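Local coordinates for cell death abnormality protein 2 (Caenorhabditis elegans, PDB 3QWX) that acts as a Crk-family SH2-SH3 signalling adaptor required for the engulfment of cell corpses and for cell migration, at residues Gly129-Glu132 / Thr133-Pro136; Phe89-Ile92 / Pro93-Leu96; Pro136-Gln139 / Gly140-Leu143. All coordinates share one frame; numbering follows the deposited sequence.

Contact 1: Gly129-Glu132 / Thr133-Pro136; sequences GERE and TDLP
Asp134 OD2 is gripped by two consecutive backbone amides. Glu130 N donates to it at 2.9 Å, in the direction of the lone pair that faces away from OD1, while Arg131 N reaches it at 2.8 Å from above the carboxylate plane, 59° out of it. The carboxylate is placed for this by a chi1 of -62°, which sets CG beside the backbone N of Asp134. Two N-H groups on one oxygen would be expected to stabilise its negative charge, even with Glu130 OE2 standing 4.8 Å from Asp134 OD2.

The segment spans the tip of the RT loop of the first SH3 domain, and its bend is a type I beta turn from Arg131 to Asp134, closed by Asp134 N donating to Arg131 O at 3.1 Å. Asp134 thus holds Arg131 at both its backbone groups, the carbonyl through its own amide and the N-H through OD2.

Thr133 lies alongside Arg131, OG1 lying 3.7 Å from Arg131 CB, and adds a weak hydrogen bond to Asp134 OD1. Its CG2 rests 3.4 Å from OE2 of Glu132, whose chain is bent at chi2. Asp134 also touches Trp153; in SH3 domains generally, RT-loop acids and this tryptophan border the pocket for proline-rich ligands.

Contact 2: Phe89-Ile92 / Pro93-Leu96; sequences FPDI and PALL
Asp91 and Ile92 open a helical turn through their carbonyls, Leu95 N donating to Asp91 O at 3.1 Å and Leu96 N to Ile92 O at 2.9 Å. Asp91 is the N-cap, and its side chain takes an amide of the first turn. Its CG sits between the backbone N and the carbonyl carbon (chi1 53°), which turns OD1 forward to the amide of Ala94. That bond, Ala94 N to Asp91 OD1, is 2.7 Å long and meets the oxygen nearly end-on to its C-O bond. Pro93, which has no N-H to offer, instead packs its CD against the carboxylate, 3.4 Å from Asp91 OD1.

Phe89, at the end of its strand, folds back over the helix start. Leu95 CA lies above one face of the ring, 3.9 Å from the centroid and 20° off the normal, a CH-pi contact, while the two side chains cross at about a right angle, with Leu95 CB 3.8 Å from Phe89 CD1. Pro90 CD meets Ala94 CB at 3.8 Å, filling in beside the capped turn. Farther round, Ile92 and Leu96 run side by side, with Ile92 CG2 3.9 Å from Leu96 CD1, and both touch Trp11. Together these features make an N-capped helix start, here that of the second helix of the SH2 domain, helix 92-98, packed against strand 82-84 through Ile92 and Leu95.

Contact 3: Pro136-Gln139 / Gly140-Leu143; sequences PFEQ and GERL
Phe137 and Leu143 cross at about a right angle, and beside them Glu141 reaches back across the chain to Glu138. This is the diverging turn of the first SH3 domain, where the chain leaves the RT loop and enters strand 142-147; its corner is a type II beta turn from Glu138 to Glu141, with Gly140 at the position where phi is positive. The turn is closed by Glu141 N donating to Glu138 O at 3.1 Å.

On the buried side the leucine comes over the ring: Leu143 CD1 stands above one face of Phe137, 3.9 Å from the centroid and 19° off the normal, displaced toward the rim, a CH-pi contact. Phe137 also touches Tyr170.

The polar side is run by Glu141. With CG opposite the backbone N (chi1 -176°) and the chain extended, its carboxylate is carried back alongside residues 137 and 138. OE1 takes the amide Glu138 N at 2.9 Å, approached on the anti side and somewhat out of the carboxylate plane, and it also lies 3.4 Å from Phe137 CB. A second bond therefore joins Glu138 and Glu141, this one through the side chain. The two carboxylates do not pair: their planes are 76° apart, and Glu138 OE2 keeps 4.6 Å from Glu141 OE1. The amide end of Gln139 is occupied, NE2 donating to Thr124 O. At the other carboxylate oxygen, a water donates to Glu141 OE2 at 2.7 Å and to Pro136 O at 2.8 Å.

Overall arrangement
Two beta turns and a helix start show a carboxylate binding nearby backbone amides. Contacts 1 and 3 are successive parts of the connection from strand 119-123 into strand 142-147 of the first SH3 domain, sharing Pro136 and touching through Leu135 CD2 and Leu143 CD2 at 4.2 Å; contact 2 belongs to the SH2 domain, its centre about 27 Å from that of contact 1 and about 32 Å from that of contact 3. Contact 1 is a surface turn ruled by polar bonds. Contacts 2 and 3 are partly buried and add a phenylalanine ring, faced by backbone Leu95 CA in contact 2 and methyl Leu143 CD1 in contact 3. The acidic residue reaches back along the chain in contacts 1 and 3, but forward into a helix in contact 2.

Contact 1: Gly129-Glu132 / Thr133-Pro136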
loop_
_atom_site.group_PDB
_atom_site.type_symbol
_atom_site.label_atom_id
_atom_site.label_comp_id
_atom_site.label_asym_id
_atom_site.label_seq_id
_atom_site.Cartn_x
_atom_site.Cartn_y
_atom_site.Cartn_z
ATOM N N GLY A 129 -1.927 -16.286 -12.525
ATOM C CA GLY A 129 -1.591 -16.281 -11.117
ATOM C C GLY A 129 -1.838 -17.670 -10.557
ATOM O O GLY A 129 -2.683 -18.402 -11.075
ATOM N N GLU A 130 -1.087 -18.032 -9.516
ATOM C CA GLU A 130 -1.240 -19.324 -8.853
ATOM C C GLU A 130 -1.698 -19.107 -7.408
ATOM O O GLU A 130 -2.483 -19.888 -6.874
ATOM C CB GLU A 130 0.080 -20.120 -8.871
ATOM C CG GLU A 130 0.714 -20.350 -10.249
ATOM C CD GLU A 130 2.065 -21.072 -10.161
ATOM O OE1 GLU A 130 2.526 -21.618 -11.190
ATOM O OE2 GLU A 130 2.667 -21.104 -9.060
ATOM N N ARG A 131 -1.201 -18.040 -6.785
ATOM C CA ARG A 131 -1.596 -17.671 -5.422
ATOM C C ARG A 131 -2.164 -16.261 -5.400
ATOM O O ARG A 131 -2.032 -15.514 -6.370
ATOM C CB ARG A 131 -0.400 -17.748 -4.457
ATOM C CG ARG A 131 0.310 -19.094 -4.433
ATOM C CD ARG A 131 1.632 -19.031 -3.665
ATOM N NE ARG A 131 2.333 -20.313 -3.708
ATOM C CZ ARG A 131 3.457 -20.572 -3.045
ATOM N NH1 ARG A 131 4.000 -19.636 -2.284
ATOM N NH2 ARG A 131 4.031 -21.767 -3.129
ATOM N N GLU A 132 -2.771 -15.891 -4.278
ATOM C CA GLU A 132 -3.340 -14.552 -4.087
ATOM C C GLU A 132 -2.260 -13.458 -4.005
ATOM O O GLU A 132 -2.549 -12.262 -4.105
ATOM C CB GLU A 132 -4.201 -14.535 -2.817
ATOM C CG GLU A 132 -3.462 -14.969 -1.534
ATOM C CD GLU A 132 -2.858 -16.376 -1.617
ATOM O OE1 GLU A 132 -3.617 -17.350 -1.845
ATOM O OE2 GLU A 132 -1.619 -16.506 -1.453
ATOM N N THR A 133 -1.016 -13.888 -3.815
ATOM C CA THR A 133 0.123 -12.994 -3.700
ATOM C C THR A 133 0.676 -12.640 -5.083
ATOM O O THR A 133 1.558 -11.789 -5.213
ATOM C CB THR A 133 1.239 -13.664 -2.878
ATOM O OG1 THR A 133 1.662 -14.871 -3.537
ATOM C CG2 THR A 133 0.735 -14.004 -1.487
ATOM N N ASP A 134 0.147 -13.301 -6.109
ATOM C CA ASP A 134 0.647 -13.148 -7.471
ATOM C C ASP A 134 -0.077 -12.034 -8.212
ATOM O O ASP A 134 -1.205 -11.705 -7.885
ATOM C CB ASP A 134 0.488 -14.456 -8.249
ATOM C CG ASP A 134 1.295 -15.600 -7.648
ATOM O OD1 ASP A 134 2.217 -15.326 -6.846
ATOM O OD2 ASP A 134 0.997 -16.766 -7.982
ATOM N N LEU A 135 0.580 -11.466 -9.215
ATOM C CA LEU A 135 -0.020 -10.426 -10.035
ATOM C C LEU A 135 -0.327 -10.994 -11.419
ATOM O O LEU A 135 0.592 -11.210 -12.213
ATOM C CB LEU A 135 0.935 -9.230 -10.150
ATOM C CG LEU A 135 0.502 -8.082 -11.067
ATOM C CD1 LEU A 135 -0.771 -7.392 -10.535
ATOM C CD2 LEU A 135 1.619 -7.077 -11.270
ATOM N N PRO A 136 -1.614 -11.270 -11.700
ATOM C CA PRO A 136 -1.976 -11.793 -13.026
ATOM C C PRO A 136 -1.709 -10.733 -14.075
ATOM O O PRO A 136 -1.815 -9.544 -13.783
ATOM C CB PRO A 136 -3.485 -12.036 -12.914
ATOM C CG PRO A 136 -3.784 -12.050 -11.435
ATOM C CD PRO A 136 -2.792 -11.105 -10.830
#

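Contact 2: Phe89-Ile92 / Pro93-Leu96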
loop_
_atom_site.group_PDB
_atom_site.type_symbol
_atom_site.label_atom_id
_atom_site.label_comp_id
_atom_site.label_asym_id
_atom_site.label_seq_id
_atom_site.Cartn_x
_atom_site.Cartn_y
_atom_site.Cartn_z
ATOM N N PHE A 89 -14.868 6.415 11.397
ATOM C CA PHE A 89 -15.189 6.668 10.002
ATOM C C PHE A 89 -16.011 5.529 9.436
ATOM O O PHE A 89 -15.874 4.393 9.878
ATOM C CB PHE A 89 -13.902 6.894 9.191
ATOM C CG PHE A 89 -13.117 8.076 9.666
ATOM C CD1 PHE A 89 -12.090 7.919 10.588
ATOM C CD2 PHE A 89 -13.454 9.354 9.250
ATOM C CE1 PHE A 89 -11.386 9.024 11.062
ATOM C CE2 PHE A 89 -12.753 10.465 9.713
ATOM C CZ PHE A 89 -11.713 10.296 10.618
ATOM N N PRO A 90 -16.889 5.830 8.461
ATOM C CA PRO A 90 -17.755 4.786 7.902
ATOM C C PRO A 90 -16.947 3.690 7.219
ATOM O O PRO A 90 -17.328 2.519 7.263
ATOM C CB PRO A 90 -18.592 5.545 6.870
ATOM C CG PRO A 90 -18.623 6.944 7.373
ATOM C CD PRO A 90 -17.259 7.171 7.977
ATOM N N ASP A 91 -15.834 4.083 6.603
ATOM C CA ASP A 91 -14.968 3.150 5.889
ATOM C C ASP A 91 -13.534 3.697 5.800
ATOM O O ASP A 91 -13.249 4.811 6.254
ATOM C CB ASP A 91 -15.547 2.819 4.494
ATOM C CG ASP A 91 -15.865 4.080 3.643
ATOM O OD1 ASP A 91 -15.183 5.123 3.765
ATOM O OD2 ASP A 91 -16.803 4.019 2.818
ATOM N N ILE A 92 -12.636 2.900 5.232
ATOM C CA ILE A 92 -11.246 3.303 5.073
ATOM C C ILE A 92 -11.071 4.463 4.070
ATOM O O ILE A 92 -10.241 5.341 4.277
ATOM C CB ILE A 92 -10.335 2.079 4.717
ATOM C CG1 ILE A 92 -10.239 1.119 5.913
ATOM C CG2 ILE A 92 -8.947 2.539 4.290
ATOM C CD1 ILE A 92 -9.622 -0.249 5.590
ATOM N N PRO A 93 -11.845 4.475 2.970
ATOM C CA PRO A 93 -11.649 5.646 2.104
ATOM C C PRO A 93 -12.055 6.954 2.788
ATOM O O PRO A 93 -11.386 7.983 2.606
ATOM C CB PRO A 93 -12.535 5.331 0.891
ATOM C CG PRO A 93 -12.548 3.786 0.855
ATOM C CD PRO A 93 -12.657 3.430 2.318
ATOM N N ALA A 94 -13.125 6.909 3.575
ATOM C CA ALA A 94 -13.574 8.079 4.310
ATOM C C ALA A 94 -12.487 8.538 5.282
ATOM O O ALA A 94 -12.215 9.732 5.400
ATOM C CB ALA A 94 -14.874 7.786 5.049
ATOM N N LEU A 95 -11.854 7.580 5.959
ATOM C CA LEU A 95 -10.761 7.868 6.883
ATOM C C LEU A 95 -9.603 8.532 6.155
ATOM O O LEU A 95 -9.074 9.533 6.615
ATOM C CB LEU A 95 -10.279 6.578 7.569
ATOM C CG LEU A 95 -9.105 6.608 8.565
ATOM C CD1 LEU A 95 -9.149 5.413 9.506
ATOM C CD2 LEU A 95 -7.752 6.692 7.855
ATOM N N LEU A 96 -9.196 7.955 5.027
ATOM C CA LEU A 96 -8.054 8.458 4.260
ATOM C C LEU A 96 -8.335 9.835 3.676
ATOM O O LEU A 96 -7.482 10.713 3.723
ATOM C CB LEU A 96 -7.694 7.497 3.116
ATOM C CG LEU A 96 -7.183 6.097 3.502
ATOM C CD1 LEU A 96 -6.980 5.260 2.263
ATOM C CD2 LEU A 96 -5.898 6.181 4.316
#

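Contact 3: Pro136-Gln139 / Gly140-Leu143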
loop_
_atom_site.group_PDB
_atom_site.type_symbol
_atom_site.label_atom_id
_atom_site.label_comp_id
_atom_site.label_asym_id
_atom_site.label_seq_id
_atom_site.Cartn_x
_atom_site.Cartn_y
_atom_site.Cartn_z
ATOM N N PRO A 136 -1.614 -11.270 -11.700
ATOM C CA PRO A 136 -1.976 -11.793 -13.026
ATOM C C PRO A 136 -1.709 -10.733 -14.075
ATOM O O PRO A 136 -1.815 -9.544 -13.783
ATOM C CB PRO A 136 -3.485 -12.036 -12.914
ATOM C CG PRO A 136 -3.784 -12.050 -11.435
ATOM C CD PRO A 136 -2.792 -11.105 -10.830
ATOM N N PHE A 137 -1.337 -11.149 -15.276
ATOM C CA PHE A 137 -1.162 -10.201 -16.363
ATOM C C PHE A 137 -1.388 -10.852 -17.717
ATOM O O PHE A 137 -1.449 -12.087 -17.838
ATOM C CB PHE A 137 0.215 -9.517 -16.308
ATOM C CG PHE A 137 1.378 -10.467 -16.333
ATOM C CD1 PHE A 137 1.923 -10.946 -15.151
ATOM C CD2 PHE A 137 1.949 -10.856 -17.533
ATOM C CE1 PHE A 137 2.996 -11.813 -15.165
ATOM C CE2 PHE A 137 3.026 -11.734 -17.560
ATOM C CZ PHE A 137 3.553 -12.210 -16.381
ATOM N N GLU A 138 -1.504 -10.006 -18.732
ATOM C CA GLU A 138 -1.771 -10.454 -20.095
ATOM C C GLU A 138 -0.462 -10.539 -20.883
ATOM O O GLU A 138 0.521 -9.894 -20.532
ATOM C CB GLU A 138 -2.752 -9.492 -20.780
ATOM C CG GLU A 138 -4.171 -9.485 -20.175
ATOM C CD GLU A 138 -5.051 -8.406 -20.780
ATOM O OE1 GLU A 138 -5.016 -8.248 -22.014
ATOM O OE2 GLU A 138 -5.764 -7.702 -20.029
ATOM N N GLN A 139 -0.438 -11.346 -21.938
ATOM C CA GLN A 139 0.737 -11.382 -22.787
ATOM C C GLN A 139 0.848 -10.011 -23.427
ATOM O O GLN A 139 -0.152 -9.456 -23.875
ATOM C CB GLN A 139 0.608 -12.437 -23.879
ATOM C CG GLN A 139 1.801 -12.470 -24.824
ATOM C CD GLN A 139 1.689 -13.591 -25.831
ATOM O OE1 GLN A 139 0.754 -13.622 -26.631
ATOM N NE2 GLN A 139 2.635 -14.532 -25.787
ATOM N N GLY A 140 2.060 -9.467 -23.453
ATOM C CA GLY A 140 2.286 -8.149 -24.022
ATOM C C GLY A 140 2.063 -7.011 -23.039
ATOM O O GLY A 140 2.289 -5.853 -23.378
ATOM N N GLU A 141 1.628 -7.327 -21.820
ATOM C CA GLU A 141 1.326 -6.278 -20.846
ATOM C C GLU A 141 2.579 -5.666 -20.229
ATOM O O GLU A 141 3.500 -6.381 -19.833
ATOM C CB GLU A 141 0.382 -6.783 -19.747
ATOM C CG GLU A 141 -0.042 -5.684 -18.761
ATOM C CD GLU A 141 -1.088 -6.149 -17.763
ATOM O OE1 GLU A 141 -1.699 -7.221 -17.974
ATOM O OE2 GLU A 141 -1.294 -5.445 -16.752
ATOM N N ARG A 142 2.595 -4.337 -20.135
ATOM C CA ARG A 142 3.739 -3.604 -19.592
ATOM C C ARG A 142 3.720 -3.610 -18.065
ATOM O O ARG A 142 2.718 -3.280 -17.453
ATOM C CB ARG A 142 3.727 -2.162 -20.114
ATOM C CG ARG A 142 4.879 -1.290 -19.618
ATOM C CD ARG A 142 4.642 0.189 -19.972
ATOM N NE ARG A 142 5.759 1.067 -19.602
ATOM C CZ ARG A 142 6.003 1.518 -18.371
ATOM N NH1 ARG A 142 5.228 1.161 -17.354
ATOM N NH2 ARG A 142 7.036 2.332 -18.153
ATOM N N LEU A 143 4.823 -4.012 -17.447
ATOM C CA LEU A 143 4.881 -4.053 -15.995
ATOM C C LEU A 143 6.156 -3.389 -15.527
ATOM O O LEU A 143 7.117 -3.236 -16.282
ATOM C CB LEU A 143 4.842 -5.490 -15.478
ATOM C CG LEU A 143 3.660 -6.369 -15.908
ATOM C CD1 LEU A 143 3.943 -7.803 -15.536
ATOM C CD2 LEU A 143 2.325 -5.893 -15.283
HETATM O O HOH W 1 -1.647 -6.769 -14.394
#